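Local coordinates for cellulosomal scaffoldin anchoring protein C (Acetivibrio cellulolyticus, PDB 4UYP), which anchors cellulosomes to the bacterial cell surface, its third cohesin domain binding the type I dockerin of the adaptor scaffoldin ScaB, at the interface of chains A and C and the interface of chains A and B. Residues are numbered along the deposited sequence; one frame, centred on the assembly and turned at random. Chains: chain A/B, Cellulosomal scaffoldin anchoring protein C; chain C, Cellulosomal scaffoldin adaptor protein B.

Contact 1: the interface of chains A and C. Residues chain A 32, 78-81; chain C 22, 55, 58.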
ATOM      1  N   TYR A  32       6.246 -15.147 -16.131  1.00 12.37           N
ATOM      2  CA  TYR A  32       6.727 -16.318 -15.382  1.00 12.40           C
ATOM      3  C   TYR A  32       6.356 -16.213 -13.905  1.00 12.67           C
ATOM      4  O   TYR A  32       6.205 -17.222 -13.223  1.00 12.14           O
ATOM      5  CB  TYR A  32       8.256 -16.378 -15.558  1.00 13.47           C
ATOM      6  CG  TYR A  32       8.954 -17.545 -14.950  1.00 12.90           C
ATOM      7  CD1 TYR A  32       8.639 -18.826 -15.476  1.00 12.98           C
ATOM      8  CD2 TYR A  32       9.930 -17.429 -13.993  1.00 13.13           C
ATOM      9  CE1 TYR A  32       9.282 -19.909 -14.927  1.00 15.00           C
ATOM     10  CE2 TYR A  32      10.639 -18.533 -13.434  1.00 14.28           C
ATOM     11  CZ  TYR A  32      10.263 -19.795 -13.969  1.00 13.68           C
ATOM     12  OH  TYR A  32      11.022 -20.852 -13.516  1.00 17.62           O
ATOM     13  N   GLU A  78       3.389 -18.214  -9.905  1.00 10.71           N
ATOM     14  CA  GLU A  78       4.697 -18.763 -10.199  1.00 11.35           C
ATOM     15  C   GLU A  78       4.463 -19.862 -11.223  1.00 12.69           C
ATOM     16  O   GLU A  78       3.934 -20.943 -10.876  1.00 13.91           O
ATOM     17  CB  GLU A  78       5.402 -19.284  -8.961  1.00 11.39           C
ATOM     18  CG  GLU A  78       5.575 -18.241  -7.813  1.00 14.00           C
ATOM     19  CD  GLU A  78       5.789 -18.943  -6.430  1.00 17.74           C
ATOM     20  OE1 GLU A  78       4.793 -19.633  -5.990  1.00 22.62           O
ATOM     21  OE2 GLU A  78       6.931 -18.640  -5.894  1.00 22.29           O
ATOM     22  N   ALA A  79       4.886 -19.633 -12.437  1.00 12.69           N
ATOM     23  CA  ALA A  79       4.742 -20.706 -13.487  1.00 14.13           C
ATOM     24  C   ALA A  79       5.704 -21.809 -13.134  1.00 15.06           C
ATOM     25  O   ALA A  79       6.683 -21.624 -12.462  1.00 14.28           O
ATOM     26  CB  ALA A  79       5.164 -20.127 -14.820  1.00 14.74           C
ATOM     27  N   PRO A  80       5.388 -23.059 -13.572  1.00 15.17           N
ATOM     28  CA  PRO A  80       6.285 -24.134 -13.334  1.00 17.25           C
ATOM     29  C   PRO A  80       7.572 -23.880 -14.095  1.00 17.93           C
ATOM     30  O   PRO A  80       7.605 -23.136 -15.103  1.00 18.05           O
ATOM     31  CB  PRO A  80       5.474 -25.320 -13.955  1.00 16.26           C
ATOM     32  CG  PRO A  80       4.546 -24.776 -14.899  1.00 15.81           C
ATOM     33  CD  PRO A  80       4.183 -23.388 -14.309  1.00 14.28           C
ATOM     34  N   VAL A  81       8.593 -24.580 -13.637  1.00 18.05           N
ATOM     35  CA  VAL A  81       9.949 -24.334 -14.158  1.00 20.94           C
ATOM     36  C   VAL A  81      10.102 -24.651 -15.633  1.00 20.65           C
ATOM     37  O   VAL A  81      10.932 -24.013 -16.301  1.00 23.65           O
ATOM     38  CB  VAL A  81      10.971 -25.075 -13.258  1.00 23.37           C
ATOM     39  CG1 VAL A  81      10.920 -26.614 -13.467  1.00 26.46           C
ATOM     40  CG2 VAL A  81      12.367 -24.472 -13.450  1.00 25.80           C
TER
ATOM     41  N   ARG C  22       7.818 -16.402  -0.527  1.00  9.80           N
ATOM     42  CA  ARG C  22       6.488 -16.088  -1.096  1.00  9.93           C
ATOM     43  C   ARG C  22       5.576 -15.606   0.077  1.00 10.02           C
ATOM     44  O   ARG C  22       4.817 -14.647  -0.148  1.00 10.90           O
ATOM     45  CB  ARG C  22       5.955 -17.363  -1.744  1.00 10.65           C
ATOM     46  CG  ARG C  22       4.561 -17.143  -2.302  1.00 10.66           C
ATOM     47  CD  ARG C  22       4.111 -18.385  -3.026  1.00 11.31           C
ATOM     48  NE  ARG C  22       3.909 -19.554  -2.181  1.00 12.18           N
ATOM     49  CZ  ARG C  22       3.909 -20.814  -2.627  1.00 12.75           C
ATOM     50  NH1 ARG C  22       4.220 -21.123  -3.832  1.00 15.99           N
ATOM     51  NH2 ARG C  22       3.628 -21.700  -1.600  1.00 15.60           N
ATOM     52  N   VAL C  55      10.945 -17.406  -6.763  1.00 13.06           N
ATOM     53  CA  VAL C  55      10.989 -18.356  -7.876  0.50 12.83           C
ATOM     54  C   VAL C  55      12.444 -18.798  -8.138  1.00 15.40           C
ATOM     55  O   VAL C  55      12.692 -19.961  -8.501  1.00 14.25           O
ATOM     56  CB  VAL C  55      10.215 -17.843  -9.084  0.50 13.94           C
ATOM     57  CG1 VAL C  55      11.019 -16.851  -9.925  0.50 12.16           C
ATOM     58  CG2 VAL C  55       9.601 -18.999  -9.818  0.50 15.04           C
ATOM     59  N   ARG C  58      13.170 -21.447  -5.664  1.00 13.38           N
ATOM     60  CA  ARG C  58      12.487 -22.677  -6.098  1.00 15.13           C
ATOM     61  C   ARG C  58      13.292 -23.320  -7.213  1.00 14.92           C
ATOM     62  O   ARG C  58      13.487 -24.576  -7.184  1.00 16.20           O
ATOM     63  CB  ARG C  58      11.087 -22.374  -6.520  1.00 14.38           C
ATOM     64  CG  ARG C  58      10.379 -23.630  -6.948  1.00 16.25           C
ATOM     65  CD  ARG C  58       9.183 -23.268  -7.750  1.00 16.10           C
ATOM     66  NE  ARG C  58       9.620 -22.796  -9.112  1.00 16.85           N
ATOM     67  CZ  ARG C  58       8.802 -22.419 -10.062  1.00 14.75           C
ATOM     68  NH1 ARG C  58       7.468 -22.421  -9.855  1.00 16.58           N
ATOM     69  NH2 ARG C  58       9.278 -22.021 -11.248  1.00 15.09           N
TER
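C:Arg58 turns the end of its guanidinium toward the backbone of A:Ala79, where helix 51-61 of the ScaB dockerin, engineered in its N-terminal helix, lies on the type I cohesin of ScaC. Both terminal nitrogens point at one carbonyl oxygen, which lies in the guanidinium plane; C:Arg58 NH1 reaches A:Ala79 O at 2.8 Å and C:Arg58 NH2 at 2.9 Å. The two donors differ in approach: NH2 comes nearly along the C=O axis, at a C=O...N angle of 161°, whereas NH1 stands above the carbonyl plane. A bend at chi3 swings the head of an otherwise extended arginine chain to this oxygen. C:Arg58 NH2 also hydrogen-bonds the phenol oxygen A:Tyr32 OH at 3.1 Å, and the tyrosine ring stands almost perpendicular to the guanidinium, 83° between planes. C:Val55 CG2 packs against A:Tyr32 CE2 at 3.8 Å, and the same methyl lies over the rim of one face of the C:Arg58 guanidinium, which probably helps limit its rotation. From helix 15-26, C:Arg22 NH1 forms a salt bridge to the carboxylate oxygen A:Glu78 OE1 (2.7 Å). That oxygen uses its syn lone pair and lies in the guanidinium plane, although the carboxylate itself is turned 71° from it.

Contact 2: the interface of chains A and C. Residues chain A 125-126; chain C 52, 56, 69.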
ATOM      1  N   GLY A 125      13.037 -15.542 -14.135  1.00 15.70           N
ATOM      2  CA  GLY A 125      13.542 -15.325 -12.821  1.00 14.91           C
ATOM      3  C   GLY A 125      14.336 -14.015 -12.660  1.00 15.42           C
ATOM      4  O   GLY A 125      14.404 -13.543 -11.568  1.00 15.45           O
ATOM      5  N   THR A 126      14.998 -13.532 -13.710  1.00 17.32           N
ATOM      6  CA  THR A 126      15.868 -12.344 -13.613  1.00 17.70           C
ATOM      7  C   THR A 126      15.442 -11.179 -14.489  1.00 19.63           C
ATOM      8  O   THR A 126      16.257 -10.251 -14.660  1.00 28.26           O
ATOM      9  CB  THR A 126      17.320 -12.728 -13.999  1.00 19.21           C
ATOM     10  OG1 THR A 126      17.272 -13.311 -15.297  1.00 20.88           O
ATOM     11  CG2 THR A 126      17.860 -13.706 -13.005  1.00 20.27           C
TER
ATOM     12  N   ASN C  52      10.321 -12.631  -7.621  1.00 10.83           N
ATOM     13  CA  ASN C  52      11.309 -13.418  -8.385  1.00 12.32           C
ATOM     14  C   ASN C  52      12.375 -13.967  -7.470  1.00 11.65           C
ATOM     15  O   ASN C  52      12.919 -15.072  -7.861  1.00 11.56           O
ATOM     16  CB  ASN C  52      11.927 -12.562  -9.489  1.00 12.17           C
ATOM     17  CG  ASN C  52      12.867 -11.544  -8.892  1.00 12.85           C
ATOM     18  OD1 ASN C  52      12.535 -10.828  -7.924  1.00 11.39           O
ATOM     19  ND2 ASN C  52      14.092 -11.445  -9.482  1.00 14.70           N
ATOM     20  N   LEU C  56      13.406 -17.925  -7.942  1.00 13.55           N
ATOM     21  CA  LEU C  56      14.815 -18.274  -8.075  1.00 13.47           C
ATOM     22  C   LEU C  56      15.223 -19.327  -7.075  1.00 14.41           C
ATOM     23  O   LEU C  56      15.891 -20.318  -7.491  1.00 14.01           O
ATOM     24  CB  LEU C  56      15.740 -17.030  -8.027  1.00 13.20           C
ATOM     25  CG  LEU C  56      15.660 -16.131  -9.257  1.00 13.85           C
ATOM     26  CD1 LEU C  56      16.327 -14.799  -8.889  1.00 15.63           C
ATOM     27  CD2 LEU C  56      16.354 -16.802 -10.471  1.00 15.29           C
ATOM     28  N   PRO C  69      21.946 -15.317  -8.915  1.00 20.80           N
ATOM     29  CA  PRO C  69      22.620 -14.153  -9.564  1.00 20.91           C
ATOM     30  C   PRO C  69      23.501 -13.368  -8.620  1.00 24.41           C
ATOM     31  O   PRO C  69      24.590 -12.838  -9.080  1.00 24.56           O
ATOM     32  CB  PRO C  69      21.410 -13.292 -10.052  1.00 21.08           C
ATOM     33  CG  PRO C  69      20.325 -14.316 -10.313  1.00 20.53           C
ATOM     34  CD  PRO C  69      20.494 -15.375  -9.191  1.00 20.70           C
TER
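The carbonyl of A:Gly125 meets the side-chain amide of C:Asn52, a polar contact between a loop of the type I cohesin and helix 51-61 of the dockerin. C:Asn52 ND2 donates to A:Gly125 O at 3.0 Å, and the bond is fairly straight, with 164° at the hydrogen. The acceptor lies in the plane of the asparagine amide, so an N-H points directly at it, while the donor is tilted modestly, by 20°, from the plane of the glycine carbonyl. With chi1 at 72°, C:Asn52 CG sits between its own backbone N and carbonyl carbon, and this turn carries the amide nitrogen to the loop.

Apolar groups pack beside the bond. One helical turn further along, C:Leu56 brings its branched end to the same glycine: C:Leu56 CD1 makes a van der Waals contact with A:Gly125 O at 3.5 Å, and C:Leu56 CD2 is 4.0 Å from A:Gly125 CA. The carbonyl oxygen thus accepts from the amide and is flanked by a leucine methyl. Beyond the leucine, C:Pro69, at the start of the 3-10 helix 69-71, sets the ring carbon CG against the methyl CG2 of A:Thr126 at 3.7 Å. That methyl faces the proline, whereas the threonine hydroxyl OG1 is turned away from it.

By engaging both helix 51-61 and the 3-10 helix, the loop helps hold the ScaB dockerin on the ScaC cohesin, the link that attaches the cellulosome to its cell-surface anchor.

Contact 3: the interface of chains A and B. Residues chain A 39-40, 111, 113; chain B 114-116, 134.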
ATOM      1  N   ASN A  39      -4.941  -2.706  -1.744  1.00  9.05           N
ATOM      2  CA  ASN A  39      -5.394  -2.166  -0.418  1.00  9.30           C
ATOM      3  C   ASN A  39      -6.795  -1.650  -0.498  1.00  9.84           C
ATOM      4  O   ASN A  39      -7.363  -1.324  -1.576  1.00  9.11           O
ATOM      5  CB  ASN A  39      -4.479  -1.026   0.054  1.00  9.18           C
ATOM      6  CG  ASN A  39      -3.141  -1.599   0.461  1.00  8.95           C
ATOM      7  OD1 ASN A  39      -2.964  -2.191   1.596  1.00 12.36           O
ATOM      8  ND2 ASN A  39      -2.158  -1.404  -0.372  1.00  7.78           N
ATOM      9  N   PHE A  40      -7.405  -1.575   0.721  1.00 10.04           N
ATOM     10  CA  PHE A  40      -8.797  -1.067   0.848  1.00  9.60           C
ATOM     11  C   PHE A  40      -8.910  -0.697   2.351  1.00  8.96           C
ATOM     12  O   PHE A  40      -8.129  -1.117   3.193  1.00 10.21           O
ATOM     13  CB  PHE A  40      -9.852  -2.212   0.513  1.00 10.50           C
ATOM     14  CG  PHE A  40      -9.559  -3.503   1.249  1.00 11.53           C
ATOM     15  CD1 PHE A  40      -8.661  -4.474   0.707  1.00 10.47           C
ATOM     16  CD2 PHE A  40     -10.169  -3.766   2.489  1.00 10.81           C
ATOM     17  CE1 PHE A  40      -8.367  -5.619   1.444  1.00 11.30           C
ATOM     18  CE2 PHE A  40      -9.882  -4.975   3.167  1.00 11.53           C
ATOM     19  CZ  PHE A  40      -8.991  -5.880   2.670  1.00 11.06           C
ATOM     20  N   ASN A 111     -12.271   3.078  -2.659  1.00 13.92           N
ATOM     21  CA  ASN A 111     -11.198   2.827  -3.656  1.00 14.92           C
ATOM     22  C   ASN A 111     -10.435   1.548  -3.298  1.00 12.77           C
ATOM     23  O   ASN A 111     -10.070   1.285  -2.162  1.00 13.35           O
ATOM     24  CB  ASN A 111     -10.198   4.003  -3.549  1.00 13.20           C
ATOM     25  CG  ASN A 111     -10.776   5.320  -4.119  1.00 18.09           C
ATOM     26  OD1 ASN A 111     -10.956   5.395  -5.339  1.00 24.28           O
ATOM     27  ND2 ASN A 111     -11.157   6.248  -3.243  1.00 17.95           N
ATOM     28  N   THR A 113      -7.110  -0.244  -4.362  1.00 11.06           N
ATOM     29  CA  THR A 113      -5.919   0.368  -4.933  1.00 11.18           C
ATOM     30  C   THR A 113      -4.818  -0.646  -5.155  1.00 12.66           C
ATOM     31  O   THR A 113      -4.676  -1.566  -4.372  1.00 13.88           O
ATOM     32  CB  THR A 113      -5.439   1.526  -3.984  1.00 11.91           C
ATOM     33  OG1 THR A 113      -5.169   1.079  -2.674  1.00 11.34           O
ATOM     34  CG2 THR A 113      -6.502   2.614  -3.968  1.00 13.50           C
TER
ATOM     35  N   THR B 114      -1.736   5.664  -4.754  1.00 11.40           N
ATOM     36  CA  THR B 114      -2.461   6.013  -3.461  1.00 11.37           C
ATOM     37  C   THR B 114      -2.836   4.742  -2.703  1.00 13.33           C
ATOM     38  O   THR B 114      -3.466   3.852  -3.341  1.00 14.62           O
ATOM     39  CB  THR B 114      -3.666   6.795  -3.793  1.00 10.67           C
ATOM     40  OG1 THR B 114      -3.362   7.975  -4.574  1.00 14.08           O
ATOM     41  CG2 THR B 114      -4.318   7.294  -2.440  1.00 12.33           C
ATOM     42  N   ASN B 115      -2.550   4.662  -1.440  1.00 10.32           N
ATOM     43  CA  ASN B 115      -2.842   3.471  -0.595  1.00 11.39           C
ATOM     44  C   ASN B 115      -4.177   3.749   0.139  1.00 11.89           C
ATOM     45  O   ASN B 115      -4.168   4.507   1.105  1.00 12.64           O
ATOM     46  CB  ASN B 115      -1.675   3.160   0.289  1.00 11.35           C
ATOM     47  CG  ASN B 115      -1.818   1.820   1.033  1.00 11.42           C
ATOM     48  OD1 ASN B 115      -3.017   1.533   1.406  1.00 12.63           O
ATOM     49  ND2 ASN B 115      -0.778   1.157   1.332  1.00 11.72           N
ATOM     50  N   SER B 116      -5.270   3.072  -0.259  1.00 11.00           N
ATOM     51  CA  SER B 116      -6.596   3.374   0.343  1.00 11.54           C
ATOM     52  C   SER B 116      -6.634   2.857   1.766  1.00 12.33           C
ATOM     53  O   SER B 116      -7.526   3.355   2.476  1.00 12.41           O
ATOM     54  CB  SER B 116      -7.738   2.869  -0.560  1.00 15.11           C
ATOM     55  OG  SER B 116      -7.498   1.514  -0.598  1.00 15.73           O
ATOM     56  N   TYR B 134      -9.294   9.191  -6.479  1.00 18.51           N
ATOM     57  CA  TYR B 134      -7.846   9.362  -6.575  1.00 20.55           C
ATOM     58  C   TYR B 134      -7.397   9.086  -7.975  1.00 20.35           C
ATOM     59  O   TYR B 134      -8.003   8.225  -8.667  1.00 21.28           O
ATOM     60  CB  TYR B 134      -7.197   8.255  -5.833  1.00 22.13           C
ATOM     61  CG  TYR B 134      -7.544   7.902  -4.490  1.00 20.69           C
ATOM     62  CD1 TYR B 134      -7.981   8.835  -3.550  1.00 23.06           C
ATOM     63  CD2 TYR B 134      -7.394   6.598  -4.099  1.00 25.13           C
ATOM     64  CE1 TYR B 134      -8.306   8.484  -2.267  1.00 23.22           C
ATOM     65  CE2 TYR B 134      -7.637   6.215  -2.818  1.00 21.90           C
ATOM     66  CZ  TYR B 134      -8.070   7.113  -1.934  1.00 26.52           C
ATOM     67  OH  TYR B 134      -8.313   6.690  -0.696  1.00 23.86           O
TER
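B:Ser116 OG sits among three oxygens of the neighbouring cohesin. B:Ser116 OG donates to the backbone A:Asn111 O at 3.0 Å from above that carbonyl plane, lies 3.0 Å from A:Asn39 O, another possible acceptor for its hydroxyl, and shares a hydrogen bond of undecided direction with A:Thr113 OG1. The serine proton can point to one of the two carbonyls at a time, while A:Thr113 OG1 may itself donate to the serine oxygen. The serine backbone adds a straighter link, B:Ser116 N to A:Thr113 OG1 at 3.1 Å, with 171° at the hydrogen. A:Thr113 places OG1 between its backbone N and carbonyl carbon (chi1 58°), which turns the hydroxyl to the serine and sends the methyl CG2 toward B:Ser116 CB. Strand 109-114 of one cohesin thus meets the loop following the same strand of its copy, in a two-fold interface of the deposited assembly that may not be biological. A:Asn39 and B:Asn115 lay their amides obliquely over each other, A:Asn39 CG to B:Asn115 CG 3.7 Å. The A:Asn111 amide stacks on one face of the B:Tyr134 ring, 23° from parallel. B:Thr114 CG2 lies over the rim of the opposite face, while A:Thr113 CG2 meets the ring edge at B:Tyr134 CE2, 3.9 Å away.

Contact 4: the interface of chains A and B. Residues chain A 39-41, 70-71, 115; chain B 115, 117-118.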
ATOM      1  N   ASN A  39      -4.941  -2.706  -1.744  1.00  9.05           N
ATOM      2  CA  ASN A  39      -5.394  -2.166  -0.418  1.00  9.30           C
ATOM      3  C   ASN A  39      -6.795  -1.650  -0.498  1.00  9.84           C
ATOM      4  O   ASN A  39      -7.363  -1.324  -1.576  1.00  9.11           O
ATOM      5  CB  ASN A  39      -4.479  -1.026   0.054  1.00  9.18           C
ATOM      6  CG  ASN A  39      -3.141  -1.599   0.461  1.00  8.95           C
ATOM      7  OD1 ASN A  39      -2.964  -2.191   1.596  1.00 12.36           O
ATOM      8  ND2 ASN A  39      -2.158  -1.404  -0.372  1.00  7.78           N
ATOM      9  N   PHE A  40      -7.405  -1.575   0.721  1.00 10.04           N
ATOM     10  CA  PHE A  40      -8.797  -1.067   0.848  1.00  9.60           C
ATOM     11  C   PHE A  40      -8.910  -0.697   2.351  1.00  8.96           C
ATOM     12  O   PHE A  40      -8.129  -1.117   3.193  1.00 10.21           O
ATOM     13  CB  PHE A  40      -9.852  -2.212   0.513  1.00 10.50           C
ATOM     14  CG  PHE A  40      -9.559  -3.503   1.249  1.00 11.53           C
ATOM     15  CD1 PHE A  40      -8.661  -4.474   0.707  1.00 10.47           C
ATOM     16  CD2 PHE A  40     -10.169  -3.766   2.489  1.00 10.81           C
ATOM     17  CE1 PHE A  40      -8.367  -5.619   1.444  1.00 11.30           C
ATOM     18  CE2 PHE A  40      -9.882  -4.975   3.167  1.00 11.53           C
ATOM     19  CZ  PHE A  40      -8.991  -5.880   2.670  1.00 11.06           C
ATOM     20  N   ASP A  41      -9.957   0.127   2.578  1.00 11.05           N
ATOM     21  CA  ASP A  41     -10.273   0.563   3.978  1.00 11.28           C
ATOM     22  C   ASP A  41     -11.208  -0.507   4.574  1.00 11.59           C
ATOM     23  O   ASP A  41     -12.306  -0.662   4.012  1.00 12.00           O
ATOM     24  CB  ASP A  41     -10.990   1.897   3.866  1.00 11.37           C
ATOM     25  CG  ASP A  41     -11.467   2.408   5.233  1.00 14.25           C
ATOM     26  OD1 ASP A  41     -11.515   1.644   6.231  1.00 15.28           O
ATOM     27  OD2 ASP A  41     -11.765   3.625   5.269  1.00 16.12           O
ATOM     28  N   ASN A  70      -5.582  -5.199   8.404  1.00 11.83           N
ATOM     29  CA  ASN A  70      -4.530  -4.308   7.824  1.00 12.11           C
ATOM     30  C   ASN A  70      -4.893  -3.898   6.434  1.00 11.11           C
ATOM     31  O   ASN A  70      -4.028  -3.339   5.693  1.00 13.08           O
ATOM     32  CB  ASN A  70      -3.210  -5.042   7.871  1.00 14.19           C
ATOM     33  CG  ASN A  70      -2.677  -5.160   9.307  1.00 19.26           C
ATOM     34  OD1 ASN A  70      -2.072  -6.190   9.670  1.00 27.59           O
ATOM     35  ND2 ASN A  70      -3.082  -4.282  10.165  1.00 20.46           N
ATOM     36  N   GLY A  71      -6.098  -4.162   5.956  1.00 10.56           N
ATOM     37  CA  GLY A  71      -6.585  -3.663   4.650  1.00 10.19           C
ATOM     38  C   GLY A  71      -5.787  -4.036   3.402  1.00  9.15           C
ATOM     39  O   GLY A  71      -5.581  -3.229   2.501  1.00  9.65           O
ATOM     40  N   ASN A 115      -0.975  -1.702  -4.834  1.00 10.43           N
ATOM     41  CA  ASN A 115       0.122  -1.324  -4.020  1.00  9.86           C
ATOM     42  C   ASN A 115       1.399  -1.589  -4.805  1.00 10.69           C
ATOM     43  O   ASN A 115       1.921  -2.729  -4.879  1.00 11.34           O
ATOM     44  CB  ASN A 115       0.105  -2.106  -2.703  1.00 10.26           C
ATOM     45  CG  ASN A 115       1.134  -1.610  -1.731  1.00 11.03           C
ATOM     46  OD1 ASN A 115       2.324  -1.310  -2.108  1.00 10.61           O
ATOM     47  ND2 ASN A 115       0.787  -1.572  -0.420  1.00  9.73           N
TER
ATOM     48  N   ASN B 115      -2.550   4.662  -1.440  1.00 10.32           N
ATOM     49  CA  ASN B 115      -2.842   3.471  -0.595  1.00 11.39           C
ATOM     50  C   ASN B 115      -4.177   3.749   0.139  1.00 11.89           C
ATOM     51  O   ASN B 115      -4.168   4.507   1.105  1.00 12.64           O
ATOM     52  CB  ASN B 115      -1.675   3.160   0.289  1.00 11.35           C
ATOM     53  CG  ASN B 115      -1.818   1.820   1.033  1.00 11.42           C
ATOM     54  OD1 ASN B 115      -3.017   1.533   1.406  1.00 12.63           O
ATOM     55  ND2 ASN B 115      -0.778   1.157   1.332  1.00 11.72           N
ATOM     56  N   ALA B 117      -5.799   1.950   2.220  1.00 11.02           N
ATOM     57  CA  ALA B 117      -5.824   1.498   3.597  1.00  9.96           C
ATOM     58  C   ALA B 117      -5.281   2.521   4.600  1.00 12.44           C
ATOM     59  O   ALA B 117      -5.463   2.421   5.818  1.00 12.35           O
ATOM     60  CB  ALA B 117      -5.153   0.145   3.743  1.00 12.09           C
ATOM     61  N   TYR B 118      -4.522   3.483   4.082  1.00  9.87           N
ATOM     62  CA  TYR B 118      -3.778   4.404   4.925  1.00 10.33           C
ATOM     63  C   TYR B 118      -4.117   5.877   4.559  1.00  9.04           C
ATOM     64  O   TYR B 118      -3.469   6.800   5.121  1.00 11.27           O
ATOM     65  CB  TYR B 118      -2.220   4.189   4.811  1.00 11.67           C
ATOM     66  CG  TYR B 118      -1.829   2.907   5.447  1.00 10.69           C
ATOM     67  CD1 TYR B 118      -1.810   1.749   4.595  1.00 11.19           C
ATOM     68  CD2 TYR B 118      -1.410   2.836   6.773  1.00 11.70           C
ATOM     69  CE1 TYR B 118      -1.411   0.528   5.173  1.00 11.98           C
ATOM     70  CE2 TYR B 118      -1.039   1.597   7.370  1.00 13.24           C
ATOM     71  CZ  TYR B 118      -1.006   0.488   6.461  1.00 12.36           C
ATOM     72  OH  TYR B 118      -0.684  -0.753   7.019  1.00 16.77           O
TER
HETATM   73  O   HOH W   1      -1.267  -3.028   5.416  1.00 14.94           O
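B:Ala117 and B:Asn115 lie against the end of strand 33-39 and the turn beyond it in the other cohesin copy, in a two-fold contact of the deposited assembly that may not be biological. Followed outward, A:Asn39 lies across both. A:Asn39 CB is 3.9 Å from the methyl B:Ala117 CB and also touches B:Asn115 OD1; CG and ND2 pass over the B:Asn115 amide. With CG anti to the carbonyl carbon (chi1 -71°), A:Asn39 OD1 stays beside the alanine methyl, also at 3.9 Å from B:Ala117 CB. B:Asn115 is steadied from within its own chain, where B:Ala117 N donates to B:Asn115 OD1 at 2.9 Å, in the carbonyl plane, which helps fix the rotation of the amide. Near the two-fold axis the equivalent A:Asn115 approaches, A:Asn115 ND2 to B:Asn115 ND2 at 3.6 Å, with the amide planes 71° apart. B:Ala117 CB also rests on backbone carbonyls, 3.3 Å from A:Phe40 O and 3.6 Å from A:Gly71 O. Farther out, a water bridges A:Asn70 O and the phenol B:Tyr118 OH, 2.8 Å from each. In the cohesin fold, the patch joins the loop after strand 109-114 of one copy to the end of strand 33-39 and the turn just before strand 72-78 of the other.

Contacts 1 and 2 are parts of one cohesin-dockerin interface, their C-alpha centres about 10 Å apart, and both draw on dockerin helix 51-61. Contacts 3 and 4, about 6 Å apart, share A:Asn39, A:Phe40 and B:Asn115 and form a continuous cohesin-cohesin patch that two-fold symmetry repeats. The two pairs lie 27 to 29 Å apart, measured between C-alpha centres, so one cohesin can hold its dockerin and touch another cohesin together. Strand 33-39 follows A:Tyr32 of contact 1 and ends at A:Asn39; strand 72-78 similarly spans from beside contact 4 to A:Glu78. The cohesin pairing may be a product of crystal packing.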